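Local coordinates for protein helix-turn-helix transcriptional regulator (Pseudomonas aeruginosa, PDB 5XHX) that probably binds DNA and regulates transcription as a LuxR-family regulator through a C-terminal helix-turn-helix domain, the part here being its N-terminal ligand-binding domain, at residues F39-N44 / S149-E154; L99-D104 / V125-Q130. One frame throughout, in Å; residues are numbered along the deposited sequence.

Interaction 1 of 2, residues F39-N44 / S149-E154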
ATOM      1  N   PHE A  39     -10.927 -14.983  -1.374  1.00 46.73           N
ATOM      2  CA  PHE A  39     -10.290 -16.164  -1.946  1.00 47.57           C
ATOM      3  C   PHE A  39     -10.443 -17.412  -1.084  1.00 44.67           C
ATOM      4  O   PHE A  39     -10.058 -18.498  -1.529  1.00 46.46           O
ATOM      5  CB  PHE A  39      -8.786 -15.912  -2.164  1.00 46.58           C
ATOM      6  CG  PHE A  39      -8.466 -14.610  -2.852  1.00 49.20           C
ATOM      7  CD1 PHE A  39      -8.297 -14.559  -4.234  1.00 57.39           C
ATOM      8  CD2 PHE A  39      -8.314 -13.436  -2.121  1.00 45.45           C
ATOM      9  CE1 PHE A  39      -7.992 -13.358  -4.876  1.00 53.74           C
ATOM     10  CE2 PHE A  39      -8.012 -12.231  -2.753  1.00 46.44           C
ATOM     11  CZ  PHE A  39      -7.850 -12.191  -4.133  1.00 52.63           C
ATOM     12  N   ALA A  40     -10.971 -17.296   0.132  1.00 46.33           N
ATOM     13  CA  ALA A  40     -10.899 -18.400   1.079  1.00 42.24           C
ATOM     14  C   ALA A  40     -11.983 -18.214   2.127  1.00 38.80           C
ATOM     15  O   ALA A  40     -12.472 -17.097   2.327  1.00 45.10           O
ATOM     16  CB  ALA A  40      -9.509 -18.469   1.741  1.00 39.74           C
ATOM     17  N   PRO A  41     -12.385 -19.344   2.875  1.00 41.54           N
ATOM     18  CA  PRO A  41     -13.422 -19.234   3.926  1.00 44.09           C
ATOM     19  C   PRO A  41     -12.878 -18.694   5.244  1.00 40.54           C
ATOM     20  O   PRO A  41     -12.772 -19.392   6.257  1.00 42.09           O
ATOM     21  CB  PRO A  41     -13.912 -20.678   4.048  1.00 42.03           C
ATOM     22  CG  PRO A  41     -12.700 -21.486   3.759  1.00 43.76           C
ATOM     23  CD  PRO A  41     -11.995 -20.748   2.643  1.00 42.41           C
ATOM     24  N   VAL A  42     -12.549 -17.407   5.247  1.00 38.06           N
ATOM     25  CA  VAL A  42     -12.133 -16.716   6.464  1.00 38.40           C
ATOM     26  C   VAL A  42     -13.382 -16.407   7.289  1.00 41.51           C
ATOM     27  O   VAL A  42     -14.199 -15.571   6.905  1.00 40.57           O
ATOM     28  CB  VAL A  42     -11.356 -15.437   6.138  1.00 36.84           C
ATOM     29  CG1 VAL A  42     -11.022 -14.676   7.425  1.00 35.29           C
ATOM     30  CG2 VAL A  42     -10.098 -15.764   5.308  1.00 32.98           C
ATOM     31  N   ASP A  43     -13.528 -17.075   8.432  1.00 39.66           N
ATOM     32  CA  ASP A  43     -14.675 -16.852   9.302  1.00 40.63           C
ATOM     33  C   ASP A  43     -14.349 -16.002  10.517  1.00 43.63           C
ATOM     34  O   ASP A  43     -15.266 -15.460  11.136  1.00 40.66           O
ATOM     35  CB  ASP A  43     -15.245 -18.188   9.780  1.00 39.84           C
ATOM     36  CG  ASP A  43     -15.768 -19.027   8.641  1.00 39.78           C
ATOM     37  OD1 ASP A  43     -16.376 -18.445   7.724  1.00 41.65           O
ATOM     38  OD2 ASP A  43     -15.552 -20.256   8.655  1.00 40.87           O
ATOM     39  N   ASN A  44     -13.077 -15.896  10.885  1.00 41.36           N
ATOM     40  CA  ASN A  44     -12.659 -15.048  11.990  1.00 36.75           C
ATOM     41  C   ASN A  44     -11.234 -14.600  11.686  1.00 34.94           C
ATOM     42  O   ASN A  44     -10.572 -15.135  10.792  1.00 29.24           O
ATOM     43  CB  ASN A  44     -12.765 -15.792  13.334  1.00 41.66           C
ATOM     44  CG  ASN A  44     -13.099 -14.861  14.512  1.00 50.28           C
ATOM     45  OD1 ASN A  44     -12.644 -13.710  14.565  1.00 47.43           O
ATOM     46  ND2 ASN A  44     -13.894 -15.365  15.471  1.00 48.97           N
ATOM     47  N   SER A 149     -14.382 -24.214   8.574  1.00 39.38           N
ATOM     48  CA  SER A 149     -14.016 -25.363   7.755  1.00 45.65           C
ATOM     49  C   SER A 149     -12.487 -25.431   7.625  1.00 40.69           C
ATOM     50  O   SER A 149     -11.759 -24.831   8.427  1.00 44.52           O
ATOM     51  CB  SER A 149     -14.742 -25.290   6.402  1.00 43.43           C
ATOM     52  OG  SER A 149     -14.865 -23.956   5.947  1.00 43.32           O
ATOM     53  N   ARG A 150     -12.001 -26.175   6.639  1.00 41.44           N
ATOM     54  CA  ARG A 150     -10.568 -26.360   6.452  1.00 41.11           C
ATOM     55  C   ARG A 150     -10.067 -25.509   5.293  1.00 42.64           C
ATOM     56  O   ARG A 150     -10.767 -25.320   4.295  1.00 40.91           O
ATOM     57  CB  ARG A 150     -10.232 -27.832   6.203  1.00 40.18           C
ATOM     58  CG  ARG A 150     -10.429 -28.708   7.433  1.00 47.52           C
ATOM     59  CD  ARG A 150     -10.545 -30.189   7.097  1.00 52.28           C
ATOM     60  NE  ARG A 150     -11.727 -30.493   6.285  1.00 69.64           N
ATOM     61  CZ  ARG A 150     -12.994 -30.300   6.664  1.00 66.45           C
ATOM     62  NH1 ARG A 150     -13.282 -29.819   7.872  1.00 66.84           N
ATOM     63  NH2 ARG A 150     -13.980 -30.602   5.829  1.00 71.54           N
ATOM     64  N   PHE A 151      -8.860 -24.976   5.447  1.00 35.09           N
ATOM     65  CA  PHE A 151      -8.155 -24.361   4.332  1.00 33.46           C
ATOM     66  C   PHE A 151      -7.469 -25.468   3.553  1.00 34.29           C
ATOM     67  O   PHE A 151      -6.636 -26.188   4.111  1.00 36.55           O
ATOM     68  CB  PHE A 151      -7.123 -23.343   4.825  1.00 31.34           C
ATOM     69  CG  PHE A 151      -7.720 -22.149   5.515  1.00 29.02           C
ATOM     70  CD1 PHE A 151      -8.452 -21.209   4.804  1.00 30.51           C
ATOM     71  CD2 PHE A 151      -7.525 -21.951   6.867  1.00 29.56           C
ATOM     72  CE1 PHE A 151      -8.983 -20.106   5.435  1.00 31.16           C
ATOM     73  CE2 PHE A 151      -8.050 -20.843   7.508  1.00 27.87           C
ATOM     74  CZ  PHE A 151      -8.773 -19.917   6.792  1.00 31.46           C
ATOM     75  N   GLY A 152      -7.838 -25.632   2.280  1.00 35.75           N
ATOM     76  CA  GLY A 152      -7.247 -26.660   1.445  1.00 37.82           C
ATOM     77  C   GLY A 152      -6.016 -26.159   0.701  1.00 31.23           C
ATOM     78  O   GLY A 152      -5.629 -24.994   0.789  1.00 30.82           O
ATOM     79  N   ALA A 153      -5.402 -27.074  -0.053  1.00 30.34           N
ATOM     80  CA  ALA A 153      -4.150 -26.755  -0.732  1.00 31.96           C
ATOM     81  C   ALA A 153      -4.314 -25.563  -1.662  1.00 32.15           C
ATOM     82  O   ALA A 153      -3.421 -24.715  -1.762  1.00 28.61           O
ATOM     83  CB  ALA A 153      -3.644 -27.969  -1.509  1.00 33.49           C
ATOM     84  N   GLU A 154      -5.465 -25.470  -2.331  1.00 30.80           N
ATOM     85  CA  GLU A 154      -5.716 -24.358  -3.236  1.00 32.18           C
ATOM     86  C   GLU A 154      -5.748 -23.030  -2.488  1.00 29.69           C
ATOM     87  O   GLU A 154      -5.263 -22.014  -2.994  1.00 27.35           O
ATOM     88  CB  GLU A 154      -7.035 -24.589  -3.976  1.00 33.15           C
ATOM     89  CG  GLU A 154      -7.375 -23.524  -4.981  1.00 39.33           C
ATOM     90  CD  GLU A 154      -8.664 -23.847  -5.732  1.00 46.37           C
ATOM     91  OE1 GLU A 154      -9.018 -25.045  -5.827  1.00 43.46           O
ATOM     92  OE2 GLU A 154      -9.315 -22.902  -6.217  1.00 56.99           O
TER
HETATM   93  O   HOH W   1     -16.309 -21.916   6.759  1.00 42.34           O
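Ala40 and Pro41 run past Phe151 and Ser149 as two loops, with no direct hydrogen bond between 39-44 and 149-154; the CA atoms of Pro41 and Ser149 are 7.3 Å apart. Pro41 is the centre of an inverse gamma turn, closed by a weak bond from Val42 N to Ala40 O. The turn presents the proline ring to the other loop. Phe151 reaches it with one corner of its ring. CG lies anti to the carbonyl carbon (chi1 -65°), and CE1 does most of the touching. Ala40 CB sits at the ring edge, 4.1 Å from Phe151 CE1. Pro41 CD is 4.2 Å from the same Phe151 CE1, with the two side chains running alongside in opposing senses. Pro41 CB and CG both lie 3.9 Å from Ser149 OG. A water then links the polar ends. It donates to Asp43 OD2 at 2.6 Å and is 2.6 Å from Ser149 OG. Asp43 OD2 also accepts a bond from Glu148 N and has a weak one to Ser147 OG. The contact lies near the surface, though Phe151 is buried. It joins the loop between helix 28-36 and strand 44-50 to the lead-in of helix 153-173, where Gly152 is the N-cap residue. Ala40 also touches Gln155 and Phe159 of that helix, and Phe151 packs on Val129 of strand 127-134.

Interaction 2 of 2, residues L99-D104 / V125-Q130; sequences LFHLAD and VTDEVQ
His101 and Asp127 join their side chains beside an antiparallel strand pair. From CB, the histidine CG points anti to the backbone N (chi1 -168°). CG comes within 4.2 Å of Val129 CG1. CD2 passes closer to the same methyl and also meets Glu128 O, which lies at the ring edge, 3.3 Å from His101 CD2. At the tip, NE2 donates to Asp127 OD2 at 2.6 Å. Beside it, His101 CE1 faces the same Asp127 OD2 at 3.5 Å. The NE2 bond is nearly straight (174°) and lies in the ring plane. It meets OD2 on the syn side, but NE2 stands somewhat out of the carboxylate plane, and the two planes are 38° apart. A water lies over one face of the imidazole, toward the rim. It donates to Asp127 OD1 and accepts from Ala103 N at 2.8 Å. Asp127 OD2 has a second partner in Phe151 N, so this oxygen is gripped from two directions. The carboxylate beside NE2 would be expected to polarise the ring.

The backbones are bonded both ways between Phe100 and Gln130, with Phe100 N 3.0 Å from Gln130 O. His101 and Val129 form the next, non-hydrogen-bonded pair. Leu102 N then donates to Glu128 O at 3.0 Å, just where the chain leaves the strand. Leu102 CB lies 3.5 Å from Asp127 OD1. Strand 98-101 is thus attached as the last strand of the sheet, beside strand 127-134. His101 and Val129 face Ile156 of helix 153-173, while Phe100 and Gln130 face helix 86-92, through Val90 and Phe87.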
ATOM      1  N   LEU A  99       4.297 -17.989   6.230  1.00 30.61           N
ATOM      2  CA  LEU A  99       2.879 -18.325   6.195  1.00 28.63           C
ATOM      3  C   LEU A  99       2.728 -19.698   6.824  1.00 28.37           C
ATOM      4  O   LEU A  99       3.326 -20.658   6.343  1.00 29.36           O
ATOM      5  CB  LEU A  99       2.333 -18.336   4.761  1.00 24.97           C
ATOM      6  CG  LEU A  99       0.874 -18.779   4.650  1.00 27.12           C
ATOM      7  CD1 LEU A  99      -0.101 -17.748   5.315  1.00 23.77           C
ATOM      8  CD2 LEU A  99       0.538 -19.008   3.193  1.00 32.09           C
ATOM      9  N   PHE A 100       1.928 -19.796   7.881  1.00 24.86           N
ATOM     10  CA  PHE A 100       1.837 -21.034   8.635  1.00 24.28           C
ATOM     11  C   PHE A 100       0.402 -21.551   8.643  1.00 21.92           C
ATOM     12  O   PHE A 100      -0.540 -20.781   8.814  1.00 22.45           O
ATOM     13  CB  PHE A 100       2.378 -20.830  10.067  1.00 26.38           C
ATOM     14  CG  PHE A 100       3.862 -20.523  10.108  1.00 26.28           C
ATOM     15  CD1 PHE A 100       4.803 -21.540   9.978  1.00 26.34           C
ATOM     16  CD2 PHE A 100       4.306 -19.226  10.238  1.00 26.95           C
ATOM     17  CE1 PHE A 100       6.171 -21.254   9.998  1.00 30.42           C
ATOM     18  CE2 PHE A 100       5.672 -18.931  10.259  1.00 30.82           C
ATOM     19  CZ  PHE A 100       6.598 -19.941  10.150  1.00 30.96           C
ATOM     20  N   HIS A 101       0.264 -22.861   8.464  1.00 24.14           N
ATOM     21  CA  HIS A 101      -1.010 -23.570   8.486  1.00 26.60           C
ATOM     22  C   HIS A 101      -1.042 -24.472   9.717  1.00 25.92           C
ATOM     23  O   HIS A 101      -0.081 -25.202   9.980  1.00 25.37           O
ATOM     24  CB  HIS A 101      -1.187 -24.397   7.203  1.00 23.49           C
ATOM     25  CG  HIS A 101      -2.572 -24.940   7.004  1.00 26.49           C
ATOM     26  ND1 HIS A 101      -2.854 -25.931   6.088  1.00 26.91           N
ATOM     27  CD2 HIS A 101      -3.753 -24.629   7.595  1.00 26.42           C
ATOM     28  CE1 HIS A 101      -4.144 -26.213   6.127  1.00 32.49           C
ATOM     29  NE2 HIS A 101      -4.713 -25.436   7.031  1.00 29.69           N
ATOM     30  N   LEU A 102      -2.150 -24.415  10.459  1.00 27.15           N
ATOM     31  CA  LEU A 102      -2.292 -25.086  11.753  1.00 26.36           C
ATOM     32  C   LEU A 102      -1.714 -26.504  11.787  1.00 26.39           C
ATOM     33  O   LEU A 102      -0.854 -26.819  12.620  1.00 27.85           O
ATOM     34  CB  LEU A 102      -3.776 -25.114  12.143  1.00 22.07           C
ATOM     35  CG  LEU A 102      -4.057 -25.846  13.462  1.00 29.88           C
ATOM     36  CD1 LEU A 102      -3.427 -25.068  14.646  1.00 27.07           C
ATOM     37  CD2 LEU A 102      -5.548 -26.035  13.664  1.00 31.38           C
ATOM     38  N   ALA A 103      -2.168 -27.368  10.872  1.00 28.64           N
ATOM     39  CA  ALA A 103      -1.768 -28.776  10.893  1.00 30.68           C
ATOM     40  C   ALA A 103      -0.258 -28.971  10.816  1.00 31.37           C
ATOM     41  O   ALA A 103       0.262 -29.961  11.342  1.00 30.63           O
ATOM     42  CB  ALA A 103      -2.440 -29.532   9.747  1.00 37.00           C
ATOM     43  N   ASP A 104       0.470 -28.042  10.190  1.00 27.73           N
ATOM     44  CA  ASP A 104       1.917 -28.187  10.051  1.00 28.28           C
ATOM     45  C   ASP A 104       2.707 -27.840  11.321  1.00 29.64           C
ATOM     46  O   ASP A 104       3.902 -28.153  11.385  1.00 28.38           O
ATOM     47  CB  ASP A 104       2.429 -27.304   8.896  1.00 30.29           C
ATOM     48  CG  ASP A 104       1.907 -27.754   7.522  1.00 31.71           C
ATOM     49  OD1 ASP A 104       1.637 -28.955   7.336  1.00 26.54           O
ATOM     50  OD2 ASP A 104       1.781 -26.893   6.624  1.00 35.76           O
ATOM     51  N   VAL A 125     -12.205 -22.232  15.931  1.00 40.38           N
ATOM     52  CA  VAL A 125     -13.207 -23.257  15.645  1.00 39.81           C
ATOM     53  C   VAL A 125     -12.581 -24.461  14.951  1.00 38.61           C
ATOM     54  O   VAL A 125     -12.518 -25.543  15.541  1.00 42.39           O
ATOM     55  CB  VAL A 125     -14.403 -22.705  14.840  1.00 41.90           C
ATOM     56  CG1 VAL A 125     -15.478 -23.784  14.688  1.00 43.73           C
ATOM     57  CG2 VAL A 125     -14.981 -21.474  15.524  1.00 45.29           C
ATOM     58  N   THR A 126     -12.112 -24.312  13.704  1.00 34.09           N
ATOM     59  CA  THR A 126     -11.628 -25.507  13.010  1.00 36.61           C
ATOM     60  C   THR A 126     -10.203 -25.411  12.466  1.00 35.24           C
ATOM     61  O   THR A 126      -9.364 -26.249  12.812  1.00 33.56           O
ATOM     62  CB  THR A 126     -12.576 -25.884  11.863  1.00 37.00           C
ATOM     63  OG1 THR A 126     -13.856 -26.245  12.399  1.00 40.09           O
ATOM     64  CG2 THR A 126     -12.026 -27.057  11.086  1.00 37.81           C
ATOM     65  N   ASP A 127      -9.919 -24.439  11.591  1.00 33.04           N
ATOM     66  CA  ASP A 127      -8.608 -24.340  10.957  1.00 30.54           C
ATOM     67  C   ASP A 127      -8.093 -22.915  11.066  1.00 27.21           C
ATOM     68  O   ASP A 127      -8.850 -21.973  11.302  1.00 28.38           O
ATOM     69  CB  ASP A 127      -8.656 -24.773   9.474  1.00 28.37           C
ATOM     70  CG  ASP A 127      -7.298 -25.233   8.942  1.00 32.63           C
ATOM     71  OD1 ASP A 127      -6.295 -25.276   9.706  1.00 30.81           O
ATOM     72  OD2 ASP A 127      -7.236 -25.567   7.747  1.00 28.44           O
ATOM     73  N   GLU A 128      -6.785 -22.761  10.881  1.00 27.70           N
ATOM     74  CA  GLU A 128      -6.172 -21.452  11.032  1.00 25.65           C
ATOM     75  C   GLU A 128      -4.965 -21.350  10.116  1.00 23.94           C
ATOM     76  O   GLU A 128      -4.225 -22.324   9.949  1.00 24.01           O
ATOM     77  CB  GLU A 128      -5.734 -21.202  12.486  1.00 24.48           C
ATOM     78  CG  GLU A 128      -5.489 -19.738  12.814  1.00 23.36           C
ATOM     79  CD  GLU A 128      -5.052 -19.509  14.266  1.00 30.12           C
ATOM     80  OE1 GLU A 128      -4.520 -18.405  14.578  1.00 27.29           O
ATOM     81  OE2 GLU A 128      -5.223 -20.438  15.084  1.00 24.61           O
ATOM     82  N   VAL A 129      -4.750 -20.157   9.557  1.00 24.18           N
ATOM     83  CA  VAL A 129      -3.459 -19.809   8.979  1.00 25.10           C
ATOM     84  C   VAL A 129      -3.049 -18.479   9.574  1.00 22.69           C
ATOM     85  O   VAL A 129      -3.872 -17.722  10.078  1.00 23.51           O
ATOM     86  CB  VAL A 129      -3.462 -19.704   7.435  1.00 27.25           C
ATOM     87  CG1 VAL A 129      -3.889 -21.004   6.808  1.00 21.73           C
ATOM     88  CG2 VAL A 129      -4.365 -18.536   6.985  1.00 25.26           C
ATOM     89  N   GLN A 130      -1.762 -18.183   9.469  1.00 23.77           N
ATOM     90  CA  GLN A 130      -1.242 -16.934   9.993  1.00 26.13           C
ATOM     91  C   GLN A 130      -0.116 -16.447   9.092  1.00 24.06           C
ATOM     92  O   GLN A 130       0.787 -17.218   8.762  1.00 22.55           O
ATOM     93  CB  GLN A 130      -0.739 -17.149  11.427  1.00 22.77           C
ATOM     94  CG  GLN A 130      -0.436 -15.918  12.216  1.00 32.56           C
ATOM     95  CD  GLN A 130      -0.081 -16.265  13.649  1.00 26.15           C
ATOM     96  OE1 GLN A 130      -0.934 -16.254  14.536  1.00 30.66           O
ATOM     97  NE2 GLN A 130       1.161 -16.635  13.862  1.00 25.60           N
TER
HETATM   98  O   HOH W   2      -4.661 -27.356   9.512  1.00 34.94           O

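In the fold
From the N terminus the chain first passes 39-44, between helix 28-36 and strand 44-50. The end of strand 140-147 already pairs with Asp43 and Asn44, through Gly146, and 149-154 then closes interaction 1 after a long excursion of 104 residues. Interaction 2 lies within that excursion. It closes a shorter loop of 20 residues, containing helix 114-123, when 125-130 comes back beside 99-104. The two contacts do not cross, and their centres are about 10 Å apart. They meet directly at Asp127, whose CB lies 3.3 Å from Ser149 O. Together they tie the strand 98-101 end of the five-stranded antiparallel sheet, the start of helix 153-173 and the loop before strand 44-50.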